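Local coordinates for protein tyrocidine synthase 2 (Brevibacillus parabrevis, PDB 6TA8) that belongs to the nonribosomal peptide synthetases and is represented here by a chain that contains a condensation domain, at residues D131-S136 against L144-L149. Sequence-based numbering, arbitrary orientation.
Sequences DQIQSS and LVHVAL
H146, on strand 145-152, reaches the last turn of helix 122-134 and the residues just after it, where its imidazole meets both I133 and S136. NE2 of H146 donates a hydrogen bond to the backbone O of S136 at 3.0 Å. The bond is bent, with an N-H...O angle of 140°; the donor stands above the carbonyl plane, and the oxygen is tilted 26° from the plane of the ring. CG of H146 lies anti to its own carbonyl carbon (chi1 -79°), which carries the ring toward the turn that follows the helix.

I133 bridges helix and strand with its two branches. CG2 comes in at the ring edge, in plane, 3.8 Å from H146 CD2 and equally near H146 CB. The other branch, extended through CG1, runs along the strand and sets CD1 3.6 Å from A148 CB. H146 and A148 alternate with V147, whose side chain leaves on the other face of the sheet and packs on V72 and F76 of helix 69-82. Beside the ring, S136 OG stands 3.7 Å from H146 CD2 and has a weak hydrogen bond to Y112 OH on the neighbouring strand 110-115; I133 O approaches the same CD2 of H146 to 3.6 Å.

Helix 122-134 is the crossover helix of a beta-alpha-beta unit whose strands, 110-115 and 145-152, are parallel neighbours; I133 also packs on Y112 and Y114 of the first. The bond to S136 implies that NE2 carries a proton, so this buried histidine ties the carbonyl just beyond the helix to the returning strand, beside the apolar contact of I133 with A148.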
ATOM      1  N   ASP A 131       3.587  18.923  -6.675  1.00 42.51           N
ATOM      2  CA  ASP A 131       2.409  19.008  -5.816  1.00 48.67           C
ATOM      3  C   ASP A 131       1.178  19.448  -6.599  1.00 50.76           C
ATOM      4  O   ASP A 131       0.070  18.955  -6.356  1.00 53.67           O
ATOM      5  CB  ASP A 131       2.676  19.966  -4.655  1.00 53.44           C
ATOM      6  CG  ASP A 131       3.317  19.277  -3.467  1.00 58.72           C
ATOM      7  OD1 ASP A 131       2.948  18.119  -3.183  1.00 61.95           O
ATOM      8  OD2 ASP A 131       4.189  19.892  -2.817  1.00 66.13           O
ATOM      9  N   GLN A 132       1.350  20.376  -7.544  1.00 50.22           N
ATOM     10  CA  GLN A 132       0.219  20.822  -8.352  1.00 48.47           C
ATOM     11  C   GLN A 132      -0.315  19.694  -9.224  1.00 33.91           C
ATOM     12  O   GLN A 132      -1.528  19.588  -9.440  1.00 36.78           O
ATOM     13  CB  GLN A 132       0.627  22.019  -9.211  1.00 34.88           C
ATOM     14  CG  GLN A 132       1.216  23.172  -8.421  1.00 42.78           C
ATOM     15  CD  GLN A 132       1.648  24.324  -9.306  1.00 50.43           C
ATOM     16  OE1 GLN A 132       1.199  24.450 -10.445  1.00 50.76           O
ATOM     17  NE2 GLN A 132       2.526  25.171  -8.784  1.00 46.08           N
ATOM     18  N   ILE A 133       0.577  18.841  -9.735  1.00 40.16           N
ATOM     19  CA  ILE A 133       0.140  17.702 -10.533  1.00 45.37           C
ATOM     20  C   ILE A 133      -0.498  16.638  -9.647  1.00 44.30           C
ATOM     21  O   ILE A 133      -1.412  15.924 -10.079  1.00 46.33           O
ATOM     22  CB  ILE A 133       1.327  17.148 -11.344  1.00 45.18           C
ATOM     23  CG1 ILE A 133       1.862  18.229 -12.288  1.00 40.63           C
ATOM     24  CG2 ILE A 133       0.926  15.907 -12.128  1.00 36.12           C
ATOM     25  CD1 ILE A 133       3.176  17.881 -12.944  1.00 38.28           C
ATOM     26  N   GLN A 134      -0.050  16.529  -8.394  1.00 45.71           N
ATOM     27  CA  GLN A 134      -0.630  15.552  -7.479  1.00 40.28           C
ATOM     28  C   GLN A 134      -2.076  15.887  -7.132  1.00 47.80           C
ATOM     29  O   GLN A 134      -2.865  14.980  -6.839  1.00 46.83           O
ATOM     30  CB  GLN A 134       0.203  15.468  -6.200  1.00 36.65           C
ATOM     31  CG  GLN A 134       1.597  14.910  -6.392  1.00 38.71           C
ATOM     32  CD  GLN A 134       1.640  13.401  -6.287  1.00 47.04           C
ATOM     33  OE1 GLN A 134       0.630  12.757  -6.010  1.00 39.43           O
ATOM     34  NE2 GLN A 134       2.816  12.829  -6.505  1.00 49.55           N
ATOM     35  N   SER A 135      -2.440  17.167  -7.158  1.00 34.18           N
ATOM     36  CA  SER A 135      -3.749  17.619  -6.709  1.00 34.42           C
ATOM     37  C   SER A 135      -4.702  17.923  -7.859  1.00 34.94           C
ATOM     38  O   SER A 135      -5.765  18.505  -7.628  1.00 36.63           O
ATOM     39  CB  SER A 135      -3.601  18.856  -5.822  1.00 46.65           C
ATOM     40  OG  SER A 135      -3.123  19.964  -6.566  1.00 44.84           O
ATOM     41  N   SER A 136      -4.353  17.539  -9.084  1.00 35.85           N
ATOM     42  CA  SER A 136      -5.147  17.856 -10.265  1.00 36.71           C
ATOM     43  C   SER A 136      -5.679  16.593 -10.934  1.00 34.82           C
ATOM     44  O   SER A 136      -5.753  16.502 -12.161  1.00 45.58           O
ATOM     45  CB  SER A 136      -4.334  18.684 -11.257  1.00 37.84           C
ATOM     46  OG  SER A 136      -3.178  17.983 -11.683  1.00 51.87           O
ATOM     47  N   LEU A 144      -6.809   8.944 -14.523  1.00 42.21           N
ATOM     48  CA  LEU A 144      -6.230   8.772 -13.197  1.00 30.84           C
ATOM     49  C   LEU A 144      -4.711   8.678 -13.215  1.00 27.75           C
ATOM     50  O   LEU A 144      -4.100   8.591 -12.145  1.00 28.94           O
ATOM     51  CB  LEU A 144      -6.813   7.527 -12.525  1.00 45.21           C
ATOM     52  CG  LEU A 144      -8.329   7.519 -12.315  1.00 42.67           C
ATOM     53  CD1 LEU A 144      -8.754   6.282 -11.540  1.00 43.42           C
ATOM     54  CD2 LEU A 144      -8.775   8.783 -11.602  1.00 30.20           C
ATOM     55  N   VAL A 145      -4.087   8.701 -14.390  1.00 30.23           N
ATOM     56  CA  VAL A 145      -2.639   8.578 -14.525  1.00 34.50           C
ATOM     57  C   VAL A 145      -2.084   9.920 -14.988  1.00 39.82           C
ATOM     58  O   VAL A 145      -2.486  10.437 -16.038  1.00 36.69           O
ATOM     59  CB  VAL A 145      -2.255   7.458 -15.502  1.00 28.05           C
ATOM     60  CG1 VAL A 145      -0.744   7.310 -15.572  1.00 25.36           C
ATOM     61  CG2 VAL A 145      -2.909   6.148 -15.089  1.00 40.39           C
ATOM     62  N   HIS A 146      -1.159  10.478 -14.210  1.00 42.13           N
ATOM     63  CA  HIS A 146      -0.477  11.723 -14.545  1.00 44.09           C
ATOM     64  C   HIS A 146       1.011  11.438 -14.687  1.00 45.05           C
ATOM     65  O   HIS A 146       1.639  10.923 -13.755  1.00 48.97           O
ATOM     66  CB  HIS A 146      -0.716  12.793 -13.476  1.00 44.65           C
ATOM     67  CG  HIS A 146      -2.051  13.461 -13.576  1.00 40.30           C
ATOM     68  ND1 HIS A 146      -3.190  12.796 -13.977  1.00 49.28           N
ATOM     69  CD2 HIS A 146      -2.431  14.736 -13.321  1.00 41.48           C
ATOM     70  CE1 HIS A 146      -4.212  13.633 -13.969  1.00 41.05           C
ATOM     71  NE2 HIS A 146      -3.779  14.816 -13.574  1.00 41.09           N
ATOM     72  N   VAL A 147       1.572  11.771 -15.846  1.00 42.07           N
ATOM     73  CA  VAL A 147       2.989  11.569 -16.130  1.00 47.60           C
ATOM     74  C   VAL A 147       3.631  12.930 -16.348  1.00 49.78           C
ATOM     75  O   VAL A 147       3.143  13.730 -17.155  1.00 49.68           O
ATOM     76  CB  VAL A 147       3.201  10.660 -17.355  1.00 46.52           C
ATOM     77  CG1 VAL A 147       4.675  10.332 -17.523  1.00 50.39           C
ATOM     78  CG2 VAL A 147       2.380   9.385 -17.218  1.00 43.35           C
ATOM     79  N   ALA A 148       4.720  13.194 -15.629  1.00 47.85           N
ATOM     80  CA  ALA A 148       5.413  14.473 -15.702  1.00 50.75           C
ATOM     81  C   ALA A 148       6.893  14.235 -15.948  1.00 49.97           C
ATOM     82  O   ALA A 148       7.524  13.446 -15.240  1.00 54.65           O
ATOM     83  CB  ALA A 148       5.214  15.286 -14.420  1.00 44.87           C
ATOM     84  N   LEU A 149       7.441  14.921 -16.948  1.00 47.28           N
ATOM     85  CA  LEU A 149       8.849  14.815 -17.305  1.00 50.36           C
ATOM     86  C   LEU A 149       9.537  16.136 -16.984  1.00 51.60           C
ATOM     87  O   LEU A 149       9.157  17.183 -17.518  1.00 52.21           O
ATOM     88  CB  LEU A 149       9.012  14.466 -18.785  1.00 52.11           C
ATOM     89  CG  LEU A 149      10.442  14.450 -19.330  1.00 53.04           C
ATOM     90  CD1 LEU A 149      11.297  13.441 -18.577  1.00 54.60           C
ATOM     91  CD2 LEU A 149      10.441  14.152 -20.821  1.00 44.41           C
TER